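Local structure of ionotropic glutamate receptor bacterial homologue (Nostoc punctiforme, 2PYY) at residues B[86-90]-B[182-186]; B[12-16]-B[66-70]; B[113-119]-B[132-137]. The protein probably serves as the extracellular ligand-binding core of a bacterial ionotropic glutamate receptor, closing its two lobes around L-glutamate. One frame throughout, in Å; residues are numbered along the deposited sequence.

Interaction 1: B[86-90]-B[182-186]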
# COMPACT_ATOMS: atom_id res chain seq x y z
N PHE B 86 -4.77 -11.76 -6.59
CA PHE B 86 -3.41 -12.24 -6.77
C PHE B 86 -2.51 -11.85 -5.59
O PHE B 86 -2.73 -10.82 -4.96
CB PHE B 86 -2.83 -11.62 -8.05
CG PHE B 86 -1.65 -12.35 -8.61
CD1 PHE B 86 -1.82 -13.36 -9.56
CD2 PHE B 86 -0.36 -12.03 -8.21
CE1 PHE B 86 -0.72 -14.03 -10.11
CE2 PHE B 86 0.75 -12.69 -8.75
CZ PHE B 86 0.57 -13.69 -9.70
N ALA B 87 -1.50 -12.67 -5.31
CA ALA B 87 -0.55 -12.40 -4.24
C ALA B 87 0.74 -11.96 -4.92
O ALA B 87 1.33 -12.71 -5.71
CB ALA B 87 -0.30 -13.68 -3.42
N SER B 88 1.19 -10.74 -4.63
CA SER B 88 2.40 -10.20 -5.26
C SER B 88 3.27 -9.43 -4.25
O SER B 88 3.09 -9.57 -3.05
CB SER B 88 2.00 -9.28 -6.42
OG SER B 88 3.13 -8.78 -7.12
N GLY B 89 4.20 -8.62 -4.75
CA GLY B 89 5.04 -7.85 -3.86
C GLY B 89 6.18 -7.16 -4.58
O GLY B 89 6.46 -7.45 -5.74
N LEU B 90 6.86 -6.25 -3.89
CA LEU B 90 7.97 -5.53 -4.49
C LEU B 90 9.25 -6.34 -4.39
O LEU B 90 9.46 -7.07 -3.42
CB LEU B 90 8.17 -4.19 -3.77
CG LEU B 90 6.92 -3.32 -3.63
CD1 LEU B 90 7.25 -2.08 -2.82
CD2 LEU B 90 6.40 -2.95 -5.01
N ARG B 182 8.28 -6.15 0.30
CA ARG B 182 6.99 -5.96 0.95
C ARG B 182 5.94 -6.73 0.14
O ARG B 182 5.93 -6.67 -1.09
CB ARG B 182 6.62 -4.47 1.03
CG ARG B 182 5.33 -4.22 1.84
CD ARG B 182 5.05 -2.74 2.18
NE ARG B 182 4.58 -1.94 1.05
CZ ARG B 182 4.09 -0.70 1.14
NH1 ARG B 182 4.00 -0.10 2.32
NH2 ARG B 182 3.70 -0.05 0.05
N GLU B 183 5.08 -7.45 0.84
CA GLU B 183 4.03 -8.22 0.20
C GLU B 183 2.78 -7.40 -0.02
O GLU B 183 2.29 -6.74 0.90
CB GLU B 183 3.67 -9.44 1.03
CG GLU B 183 4.70 -10.55 0.98
CD GLU B 183 4.32 -11.74 1.83
OE1 GLU B 183 4.98 -12.80 1.68
OE2 GLU B 183 3.36 -11.63 2.64
N GLU B 184 2.27 -7.44 -1.24
CA GLU B 184 1.06 -6.70 -1.58
C GLU B 184 0.16 -7.63 -2.37
O GLU B 184 0.64 -8.51 -3.09
CB GLU B 184 1.38 -5.48 -2.45
CG GLU B 184 2.53 -4.60 -1.95
CD GLU B 184 2.66 -3.29 -2.72
OE1 GLU B 184 2.68 -3.31 -3.98
OE2 GLU B 184 2.76 -2.24 -2.04
N SER B 185 -1.14 -7.46 -2.25
CA SER B 185 -2.04 -8.29 -3.01
C SER B 185 -2.73 -7.35 -4.00
O SER B 185 -2.82 -6.13 -3.76
CB SER B 185 -3.06 -8.98 -2.10
OG SER B 185 -4.13 -8.13 -1.77
N TYR B 186 -3.16 -7.90 -5.13
CA TYR B 186 -3.86 -7.10 -6.14
C TYR B 186 -5.34 -7.36 -6.00
O TYR B 186 -5.75 -8.46 -5.64
CB TYR B 186 -3.47 -7.50 -7.56
CG TYR B 186 -2.02 -7.37 -7.89
CD1 TYR B 186 -1.22 -6.40 -7.28
CD2 TYR B 186 -1.44 -8.21 -8.84
CE1 TYR B 186 0.13 -6.26 -7.63
CE2 TYR B 186 -0.11 -8.08 -9.20
CZ TYR B 186 0.67 -7.11 -8.59
OH TYR B 186 1.99 -7.01 -8.96
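S88 stands over one face of the Y186 ring, and this pairing shows how a strand pair can be linked to a pocket residue, Y186. S88 CB lies 3.3 Å from Y186 CZ, while S88 OG, held opposite its own backbone N (chi1 -177°), stands above the CZ-OH end of the ring and donates a 2.8 Å hydrogen bond to Y186 OH from that face. Y186 OH has a second partner in D158, a residue of the glutamate pocket. F86 and Y186 project side by side in the same direction. Their ring planes are only 18° apart but slid away from each other, with centroids 5.9 Å apart, so contact falls to F86 CB and Y186 CD2 (3.8 Å) rather than to a stack. F15 meets both rings edge-to-face.

Farther along the same face, E184 extends its chain past L90, whose CD2 is 3.9 Å from E184 OE1. R182 NH2 forms a 3.2 Å salt bridge with E184 OE2, meeting that oxygen nearly head-on, and S70 and T122 hydrogen-bond to OE1. The carboxylate is therefore held at both oxygens. G89 and E183 form a non-hydrogen-bonded pair, CA atoms 4.2 Å apart, with the E183 side chain on the other face together with A87 and S185. The strands are joined by the antiparallel backbone bonds Y186 N to F86 O, S88 N to E184 O and E184 N to S88 O.

Strands 86-94 and 175-190 pass between the two lobes here, consistent with the interlobe connection of family 3 solute-binding proteins. S88 and E184 stand behind Y186 and S70, probably as a second shell: the S88 bond is consistent with Y186 OH donating to D158, and E184 probably steers the hydroxyl proton of S70, leaving that oxygen's lone pair for the ligand ammonium.

Interaction 2: B[12-16]-B[66-70]. With GLU (glutamic acid), chain E.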
# COMPACT_ATOMS: atom_id res chain seq x y z
N ILE B 12 0.29 -3.84 -18.27
CA ILE B 12 1.38 -4.29 -17.42
C ILE B 12 1.46 -5.82 -17.50
O ILE B 12 0.81 -6.53 -16.74
CB ILE B 12 1.16 -3.84 -15.94
CG1 ILE B 12 2.26 -4.42 -15.05
CG2 ILE B 12 -0.24 -4.24 -15.46
CD1 ILE B 12 2.83 -3.41 -14.07
N PRO B 13 2.25 -6.34 -18.45
CA PRO B 13 2.39 -7.79 -18.62
C PRO B 13 3.05 -8.47 -17.43
O PRO B 13 3.88 -7.88 -16.74
CB PRO B 13 3.21 -7.91 -19.91
CG PRO B 13 4.00 -6.64 -19.95
CD PRO B 13 2.98 -5.61 -19.49
N PRO B 14 2.69 -9.74 -17.18
CA PRO B 14 1.72 -10.54 -17.95
C PRO B 14 0.27 -10.43 -17.49
O PRO B 14 -0.56 -11.28 -17.84
CB PRO B 14 2.26 -11.95 -17.77
CG PRO B 14 2.69 -11.93 -16.33
CD PRO B 14 3.39 -10.58 -16.19
N PHE B 15 -0.05 -9.41 -16.69
CA PHE B 15 -1.43 -9.23 -16.24
C PHE B 15 -2.31 -8.63 -17.34
O PHE B 15 -3.41 -9.11 -17.60
CB PHE B 15 -1.47 -8.36 -14.96
CG PHE B 15 -0.71 -8.98 -13.82
CD1 PHE B 15 0.66 -8.78 -13.68
CD2 PHE B 15 -1.35 -9.87 -12.95
CE1 PHE B 15 1.39 -9.47 -12.71
CE2 PHE B 15 -0.63 -10.56 -11.98
CZ PHE B 15 0.74 -10.36 -11.85
N VAL B 16 -1.79 -7.61 -18.01
CA VAL B 16 -2.48 -6.95 -19.11
C VAL B 16 -1.50 -6.66 -20.25
O VAL B 16 -0.50 -5.97 -20.05
CB VAL B 16 -3.11 -5.61 -18.69
CG1 VAL B 16 -3.79 -4.95 -19.89
CG2 VAL B 16 -4.13 -5.83 -17.58
N ILE B 66 -9.13 -2.79 -13.21
CA ILE B 66 -8.38 -3.99 -12.89
C ILE B 66 -7.10 -3.99 -13.73
O ILE B 66 -7.09 -3.52 -14.87
CB ILE B 66 -9.19 -5.27 -13.21
CG1 ILE B 66 -8.38 -6.51 -12.84
CG2 ILE B 66 -9.53 -5.32 -14.70
CD1 ILE B 66 -9.13 -7.84 -13.01
N ALA B 67 -6.04 -4.51 -13.14
CA ALA B 67 -4.73 -4.61 -13.80
C ALA B 67 -3.84 -5.33 -12.79
O ALA B 67 -4.07 -6.50 -12.47
CB ALA B 67 -4.19 -3.22 -14.10
N ALA B 68 -2.84 -4.61 -12.30
CA ALA B 68 -1.93 -5.12 -11.30
C ALA B 68 -2.00 -4.04 -10.21
O ALA B 68 -1.00 -3.40 -9.88
CB ALA B 68 -0.52 -5.20 -11.88
N ILE B 69 -3.21 -3.84 -9.69
CA ILE B 69 -3.50 -2.82 -8.69
C ILE B 69 -3.34 -3.23 -7.22
O ILE B 69 -4.19 -3.92 -6.67
CB ILE B 69 -4.94 -2.28 -8.89
CG1 ILE B 69 -5.17 -1.95 -10.38
CG2 ILE B 69 -5.16 -1.02 -8.03
CD1 ILE B 69 -6.54 -1.38 -10.71
N SER B 70 -2.26 -2.79 -6.59
CA SER B 70 -2.02 -3.12 -5.19
C SER B 70 -3.06 -2.52 -4.27
O SER B 70 -3.45 -1.36 -4.41
CB SER B 70 -0.64 -2.61 -4.78
OG SER B 70 0.36 -3.24 -5.55
N GLU E . 1.08 -2.85 -8.26
CA GLU E . 1.52 -1.45 -8.55
C GLU E . 0.55 -0.46 -7.91
O GLU E . -0.62 -0.84 -7.70
CB GLU E . 1.54 -1.22 -10.06
CG GLU E . 2.10 0.15 -10.47
CD GLU E . 1.97 0.42 -11.97
OE1 GLU E . 2.57 1.40 -12.45
OE2 GLU E . 1.26 -0.35 -12.65
OXT GLU E . 0.97 0.68 -7.62
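I12 leans across to A67 and A68 and shows how one branched side chain can serve protein core and ligand at once. At CB it splits. CG2 turns to the neighbouring loop, 3.7 Å from A68 CB and 4.3 Å from A67 CB. CG1, opposite the backbone N (chi1 175°), carries the other branch toward the pocket, where CD1 ends 3.7 Å from OE2 of the bound glutamate. F15 CD1 also reaches A68 CB, at 4.2 Å, so that this methyl touches both I12 and F15, and V16 CG2 rests 4.0 Å from A67 CA. F15 and V16 both face I12 in a classic beta bulge, which presents all three residues to the 66-70 loop.

The contact between the loops is apolar; A68 O, S70 N and S70 OG bind the ligand. The ligand N donates to A68 O (2.7 Å) and to S70 OG (2.8 Å), and S70 N donates to the alpha-carboxylate oxygen O of the ligand along a nearly straight bond (164°). R75, D158, T118 and T122 complete the ligand's bonds. The A68 methyl is thus packed while its carbonyl and S70 bind the ammonium and alpha-carboxylate, consistent with recognition of an alpha-amino acid.

Interaction 3: B[113-119]-B[132-137]. With GLU (glutamic acid), chain E.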
# COMPACT_ATOMS: atom_id res chain seq x y z
N LYS B 113 21.63 5.11 -3.09
CA LYS B 113 21.58 4.71 -4.50
C LYS B 113 20.35 5.33 -5.17
O LYS B 113 19.53 5.96 -4.50
CB LYS B 113 21.48 3.18 -4.61
CG LYS B 113 22.63 2.42 -3.97
CD LYS B 113 23.93 2.63 -4.73
CE LYS B 113 25.06 1.85 -4.10
NZ LYS B 113 26.35 2.08 -4.82
N VAL B 114 20.24 5.14 -6.48
CA VAL B 114 19.12 5.64 -7.27
C VAL B 114 18.34 4.46 -7.86
O VAL B 114 18.89 3.69 -8.65
CB VAL B 114 19.60 6.52 -8.45
CG1 VAL B 114 18.42 6.90 -9.33
CG2 VAL B 114 20.28 7.78 -7.91
N VAL B 115 17.08 4.34 -7.47
CA VAL B 115 16.23 3.24 -7.94
C VAL B 115 15.10 3.72 -8.85
O VAL B 115 14.34 4.60 -8.48
CB VAL B 115 15.62 2.50 -6.75
CG1 VAL B 115 14.73 1.37 -7.24
CG2 VAL B 115 16.74 1.97 -5.86
N ALA B 116 14.99 3.13 -10.04
CA ALA B 116 13.96 3.50 -10.99
C ALA B 116 12.70 2.65 -10.84
O ALA B 116 12.77 1.47 -10.50
CB ALA B 116 14.48 3.38 -12.41
N THR B 117 11.55 3.27 -11.09
CA THR B 117 10.27 2.59 -11.01
C THR B 117 9.23 3.51 -11.66
O THR B 117 9.55 4.63 -12.07
CB THR B 117 9.88 2.27 -9.54
OG1 THR B 117 8.80 1.33 -9.53
CG2 THR B 117 9.47 3.53 -8.80
N THR B 118 7.99 3.03 -11.75
CA THR B 118 6.94 3.84 -12.36
C THR B 118 6.42 4.91 -11.42
O THR B 118 6.34 4.71 -10.21
CB THR B 118 5.74 2.97 -12.84
OG1 THR B 118 5.19 2.26 -11.73
CG2 THR B 118 6.19 1.97 -13.89
N ALA B 119 6.07 6.07 -11.98
CA ALA B 119 5.54 7.17 -11.20
C ALA B 119 4.16 6.74 -10.69
O ALA B 119 3.39 6.12 -11.43
CB ALA B 119 5.42 8.43 -12.08
N ILE B 132 14.93 6.68 -0.08
CA ILE B 132 15.79 6.22 -1.17
C ILE B 132 15.52 7.11 -2.39
O ILE B 132 14.37 7.40 -2.70
CB ILE B 132 15.46 4.77 -1.58
CG1 ILE B 132 15.49 3.85 -0.35
CG2 ILE B 132 16.45 4.29 -2.64
CD1 ILE B 132 16.81 3.82 0.35
N SER B 133 16.59 7.52 -3.08
CA SER B 133 16.46 8.34 -4.27
C SER B 133 15.79 7.50 -5.34
O SER B 133 16.27 6.42 -5.71
CB SER B 133 17.84 8.82 -4.74
OG SER B 133 18.36 9.80 -3.84
N VAL B 134 14.68 8.01 -5.85
CA VAL B 134 13.91 7.30 -6.86
C VAL B 134 13.66 8.07 -8.14
O VAL B 134 13.26 9.23 -8.14
CB VAL B 134 12.55 6.86 -6.27
CG1 VAL B 134 11.84 8.07 -5.68
CG2 VAL B 134 11.69 6.21 -7.35
N LEU B 135 13.89 7.37 -9.25
CA LEU B 135 13.69 7.90 -10.58
C LEU B 135 12.32 7.42 -11.04
O LEU B 135 12.18 6.31 -11.56
CB LEU B 135 14.76 7.38 -11.52
CG LEU B 135 14.62 7.83 -12.96
CD1 LEU B 135 14.89 9.32 -13.06
CD2 LEU B 135 15.59 7.06 -13.85
N GLU B 136 11.31 8.25 -10.82
CA GLU B 136 9.94 7.92 -11.19
C GLU B 136 9.71 8.26 -12.66
O GLU B 136 9.65 9.44 -13.05
CB GLU B 136 8.95 8.68 -10.30
CG GLU B 136 8.99 8.25 -8.84
CD GLU B 136 7.89 8.88 -7.99
OE1 GLU B 136 6.72 8.87 -8.42
OE2 GLU B 136 8.19 9.37 -6.89
N VAL B 137 9.59 7.22 -13.48
CA VAL B 137 9.37 7.39 -14.92
C VAL B 137 7.90 7.23 -15.27
O VAL B 137 7.18 6.51 -14.61
CB VAL B 137 10.21 6.39 -15.73
CG1 VAL B 137 11.70 6.71 -15.55
CG2 VAL B 137 9.92 4.97 -15.29
N GLU E . 1.08 -2.85 -8.26
CA GLU E . 1.52 -1.45 -8.55
C GLU E . 0.55 -0.46 -7.91
O GLU E . -0.62 -0.84 -7.70
CB GLU E . 1.54 -1.22 -10.06
CG GLU E . 2.10 0.15 -10.47
CD GLU E . 1.97 0.42 -11.97
OE1 GLU E . 2.57 1.40 -12.45
OE2 GLU E . 1.26 -0.35 -12.65
OXT GLU E . 0.97 0.68 -7.62
O HOH W 1 19.15 6.73 -1.84
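In the beta-alpha-beta unit formed by strand 114-118, helix 122-129 and strand 133-137, V115 and V134 sit at the heart of a parallel strand pair whose directions differ by 28°. V115 N donates to S133 O (2.8 Å), L135 N to V115 O, T117 N to L135 O and V137 N to T117 O. The ladder closes with A119 N on V137 O at 2.9 Å. At its start, a water takes over: it donates to K113 O and accepts from S133 N, bridging the two segments.

On the face turned to helix 122-129, T117 CG2 meets V134 CG2 at 3.8 Å, and V115 CG2 lies 4.0 Å from I132 CG2. T117 OG1, opposite its backbone N (chi1 -166°), instead reaches V156 O on the adjoining strand. A116 CB and L135 CB touch at 4.1 Å on the reverse face, where L135 goes on to helix 140-148. Such an alpha/beta lobe, with helices on both faces of a sheet, is the common plan of periplasmic-binding-protein folds, and here strand 133-137 is the last of its sheet within the chain. The third subunit continues it: V134, L135 and E136 pair antiparallel with a strand of that copy.

The extended chain of E136 brings OE1 to 3.5 Å from A119 CA, while OE2 makes a salt bridge with R128 of the same chain. E136 OE2 of the third subunit lies close by; the like charges could favour a shared proton, which R128 and, weakly, R128 of the third subunit would offset. At the far end T118 turns away from the partner strand, and its OG1 donates a 2.8 Å hydrogen bond to OE1 of the bound glutamate.

How the interactions relate
The three contacts frame one glutamate from different distances. Interactions 1 and 2 touch, their centres 12 Å apart: the points of touch are E184 OE1 with S70 OG at 2.8 Å and Y186 CE2 with F15 CZ at 3.6 Å, so the strand pair abuts both loops, of which 66-70 binds the alpha end of the ligand. Interaction 3 belongs to the same mixed sheet as interaction 1, yet their nearest atoms are about 7 Å apart. Interactions 2 and 3 do not touch either, with centres about 20 Å apart; the ligand spans them, its alpha end at 66-70 and its gamma-carboxylate at T118, consistent with glutamate bridging the two lobes.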